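Local structure of salicylate 5-hydroxylase, large oxygenase component (Ralstonia sp., 7C8Z) at residues 205-210 and 320-325. The protein hydroxylates salicylate at C5 to give gentisate, using O2 at a mononuclear iron centre supplied with electrons through a Rieske-type [2Fe-2S] cluster. Numbering follows the deposited sequence.
Sequences LHYFDR and TAVMTT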
ATOM      1  N   LEU A 205     -39.153  15.073   5.160  1.00 50.72           N
ATOM      2  CA  LEU A 205     -39.446  14.398   6.421  1.00 54.89           C
ATOM      3  C   LEU A 205     -40.621  13.440   6.269  1.00 51.24           C
ATOM      4  O   LEU A 205     -40.690  12.434   6.989  1.00 50.09           O
ATOM      5  CB  LEU A 205     -39.705  15.407   7.544  1.00 48.09           C
ATOM      6  CG  LEU A 205     -39.914  14.709   8.893  1.00 56.86           C
ATOM      7  CD1 LEU A 205     -38.628  14.699   9.704  1.00 58.59           C
ATOM      8  CD2 LEU A 205     -41.050  15.330   9.696  1.00 52.81           C
ATOM      9  N   HIS A 206     -41.532  13.706   5.323  1.00 46.22           N
ATOM     10  CA  HIS A 206     -42.592  12.740   5.077  1.00 50.22           C
ATOM     11  C   HIS A 206     -42.022  11.389   4.643  1.00 56.56           C
ATOM     12  O   HIS A 206     -42.448  10.341   5.135  1.00 66.30           O
ATOM     13  CB  HIS A 206     -43.555  13.252   4.019  1.00 46.31           C
ATOM     14  CG  HIS A 206     -44.410  12.167   3.436  1.00 58.01           C
ATOM     15  ND1 HIS A 206     -45.517  11.664   4.084  1.00 58.16           N
ATOM     16  CD2 HIS A 206     -44.299  11.462   2.283  1.00 58.88           C
ATOM     17  CE1 HIS A 206     -46.064  10.712   3.349  1.00 58.31           C
ATOM     18  NE2 HIS A 206     -45.345  10.568   2.251  1.00 58.32           N
ATOM     19  N   TYR A 207     -41.038  11.390   3.743  1.00 42.26           N
ATOM     20  CA  TYR A 207     -40.486  10.120   3.281  1.00 53.04           C
ATOM     21  C   TYR A 207     -39.553   9.499   4.317  1.00 58.95           C
ATOM     22  O   TYR A 207     -39.519   8.265   4.472  1.00 49.34           O
ATOM     23  CB  TYR A 207     -39.793  10.331   1.936  1.00 53.56           C
ATOM     24  CG  TYR A 207     -40.784  10.763   0.880  1.00 52.10           C
ATOM     25  CD1 TYR A 207     -41.656   9.848   0.308  1.00 47.78           C
ATOM     26  CD2 TYR A 207     -40.881  12.092   0.490  1.00 54.50           C
ATOM     27  CE1 TYR A 207     -42.578  10.240  -0.641  1.00 54.95           C
ATOM     28  CE2 TYR A 207     -41.802  12.493  -0.458  1.00 50.12           C
ATOM     29  CZ  TYR A 207     -42.648  11.562  -1.019  1.00 60.70           C
ATOM     30  OH  TYR A 207     -43.568  11.953  -1.966  1.00 77.26           O
ATOM     31  N   PHE A 208     -38.793  10.337   5.030  1.00 56.50           N
ATOM     32  CA  PHE A 208     -38.018   9.867   6.174  1.00 41.81           C
ATOM     33  C   PHE A 208     -38.898   9.070   7.127  1.00 44.32           C
ATOM     34  O   PHE A 208     -38.592   7.922   7.464  1.00 49.66           O
ATOM     35  CB  PHE A 208     -37.375  11.054   6.899  1.00 40.68           C
ATOM     36  CG  PHE A 208     -36.510  10.657   8.075  1.00 42.87           C
ATOM     37  CD1 PHE A 208     -37.074  10.331   9.303  1.00 51.68           C
ATOM     38  CD2 PHE A 208     -35.129  10.619   7.952  1.00 40.43           C
ATOM     39  CE1 PHE A 208     -36.279   9.965  10.379  1.00 58.67           C
ATOM     40  CE2 PHE A 208     -34.330  10.257   9.025  1.00 42.88           C
ATOM     41  CZ  PHE A 208     -34.906   9.931  10.239  1.00 50.06           C
ATOM     42  N   ASP A 209     -39.996   9.681   7.583  1.00 54.25           N
ATOM     43  CA  ASP A 209     -40.926   8.991   8.471  1.00 52.80           C
ATOM     44  C   ASP A 209     -41.621   7.834   7.769  1.00 45.11           C
ATOM     45  O   ASP A 209     -42.044   6.877   8.422  1.00 49.01           O
ATOM     46  CB  ASP A 209     -41.950   9.985   9.015  1.00 52.05           C
ATOM     47  CG  ASP A 209     -41.304  11.119   9.789  1.00 68.43           C
ATOM     48  OD1 ASP A 209     -40.166  10.941  10.277  1.00 75.51           O
ATOM     49  OD2 ASP A 209     -41.928  12.191   9.913  1.00 80.94           O
ATOM     50  N   ARG A 210     -41.738   7.900   6.445  1.00 40.88           N
ATOM     51  CA  ARG A 210     -42.335   6.809   5.694  1.00 49.76           C
ATOM     52  C   ARG A 210     -41.521   5.533   5.848  1.00 58.28           C
ATOM     53  O   ARG A 210     -42.087   4.443   6.020  1.00 69.27           O
ATOM     54  CB  ARG A 210     -42.451   7.204   4.223  1.00 41.00           C
ATOM     55  CG  ARG A 210     -42.847   6.066   3.331  1.00 40.91           C
ATOM     56  CD  ARG A 210     -42.530   6.361   1.886  1.00 47.64           C
ATOM     57  NE  ARG A 210     -42.991   5.280   1.028  1.00 53.66           N
ATOM     58  CZ  ARG A 210     -42.192   4.364   0.493  1.00 53.66           C
ATOM     59  NH1 ARG A 210     -40.890   4.407   0.726  1.00 51.25           N
ATOM     60  NH2 ARG A 210     -42.696   3.409  -0.277  1.00 55.04           N
ATOM     61  N   THR A 320     -43.550   2.630  -4.885  1.00 59.72           N
ATOM     62  CA  THR A 320     -42.857   1.358  -4.726  1.00 65.54           C
ATOM     63  C   THR A 320     -41.382   1.518  -4.381  1.00 65.82           C
ATOM     64  O   THR A 320     -40.798   0.603  -3.786  1.00 60.34           O
ATOM     65  CB  THR A 320     -43.010   0.498  -5.980  1.00 68.17           C
ATOM     66  OG1 THR A 320     -42.893   1.324  -7.141  1.00 80.62           O
ATOM     67  CG2 THR A 320     -44.375  -0.175  -5.981  1.00 65.19           C
ATOM     68  N   ALA A 321     -40.759   2.640  -4.744  1.00 57.21           N
ATOM     69  CA  ALA A 321     -39.354   2.849  -4.417  1.00 53.78           C
ATOM     70  C   ALA A 321     -39.126   4.309  -4.060  1.00 42.78           C
ATOM     71  O   ALA A 321     -39.644   5.205  -4.734  1.00 45.35           O
ATOM     72  CB  ALA A 321     -38.435   2.445  -5.580  1.00 49.85           C
ATOM     73  N   VAL A 322     -38.352   4.546  -2.998  1.00 34.86           N
ATOM     74  CA  VAL A 322     -37.969   5.903  -2.612  1.00 41.37           C
ATOM     75  C   VAL A 322     -36.502   5.909  -2.195  1.00 42.47           C
ATOM     76  O   VAL A 322     -36.105   5.194  -1.265  1.00 50.38           O
ATOM     77  CB  VAL A 322     -38.846   6.467  -1.476  1.00 51.50           C
ATOM     78  CG1 VAL A 322     -38.366   7.856  -1.075  1.00 48.67           C
ATOM     79  CG2 VAL A 322     -40.305   6.525  -1.890  1.00 45.10           C
ATOM     80  N   MET A 323     -35.704   6.723  -2.879  1.00 39.83           N
ATOM     81  CA  MET A 323     -34.299   6.946  -2.547  1.00 43.14           C
ATOM     82  C   MET A 323     -34.180   8.354  -1.978  1.00 42.64           C
ATOM     83  O   MET A 323     -34.406   9.332  -2.698  1.00 45.25           O
ATOM     84  CB  MET A 323     -33.414   6.769  -3.778  1.00 49.33           C
ATOM     85  CG  MET A 323     -33.410   5.354  -4.320  1.00 57.06           C
ATOM     86  SD  MET A 323     -32.890   4.157  -3.077  1.00 54.67           S
ATOM     87  CE  MET A 323     -31.181   4.646  -2.856  1.00 54.27           C
ATOM     88  N   THR A 324     -33.839   8.466  -0.696  1.00 48.76           N
ATOM     89  CA  THR A 324     -33.821   9.752  -0.008  1.00 46.83           C
ATOM     90  C   THR A 324     -32.392  10.113   0.373  1.00 45.33           C
ATOM     91  O   THR A 324     -31.753   9.398   1.150  1.00 38.47           O
ATOM     92  CB  THR A 324     -34.714   9.717   1.231  1.00 43.85           C
ATOM     93  OG1 THR A 324     -36.061   9.448   0.831  1.00 60.14           O
ATOM     94  CG2 THR A 324     -34.663  11.049   1.977  1.00 39.98           C
ATOM     95  N   THR A 325     -31.886  11.204  -0.188  1.00 34.15           N
ATOM     96  CA  THR A 325     -30.563  11.712   0.148  1.00 38.37           C
ATOM     97  C   THR A 325     -30.691  12.792   1.215  1.00 48.38           C
ATOM     98  O   THR A 325     -31.332  13.826   0.980  1.00 63.65           O
ATOM     99  CB  THR A 325     -29.856  12.264  -1.089  1.00 46.44           C
ATOM    100  OG1 THR A 325     -30.773  13.046  -1.867  1.00 40.46           O
ATOM    101  CG2 THR A 325     -29.312  11.126  -1.935  1.00 28.92           C
TER
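The guanidinium of Arg210 meets strand 321-326 across Val322: NH1 hydrogen-bonds to OE1 of Gln334 on the adjoining strand 330-335, while NE makes a weak hydrogen bond to the carbonyl O of Trp316. Held in this way, the flat group lays one face against Val322, whose CG2 stands 3.4 Å above its plane, offset toward the rim and nearest to NH1; the distance from Arg210 CZ to Val322 CG2 is 3.7 Å. The two side chains approach from opposite directions. Arg210 reaches the strand because CG lies anti to the backbone N (chi1 171°) and the chain then runs extended as far as NE.

The other branch of the same valine serves a second residue of the helix. Val322 CG1 comes obliquely to the ring of Tyr207, 4.1 Å from CD1, with the two side chains crossing at about a right angle. Two residues along the strand, on the same face, Thr324 OG1 lies 4.0 Å from Tyr207 CB. The Tyr207 side chain also touches Ala275 and Ile277 of the neighbouring strand 274-278, and its hydroxyl is hydrogen-bonded to Lys266 NZ.

Helix 196-211 thus lies on one face of the antiparallel sheet of the catalytic domain; the axes of 205-210 and 321-325 approach to 9.4 Å, with 117° between their N-to-C directions. It illustrates how a helix can pack on a sheet through a few long side chains, here with only 213 Å² buried between the segments. The chemistry implies a division of labour: between helix and strand the contact is van der Waals packing, whereas the polar ends of the buried Arg210 and Tyr207 find hydrogen-bond partners outside the two segments, among them Gln334 on strand 330-335 and Lys266 on strand 263-267.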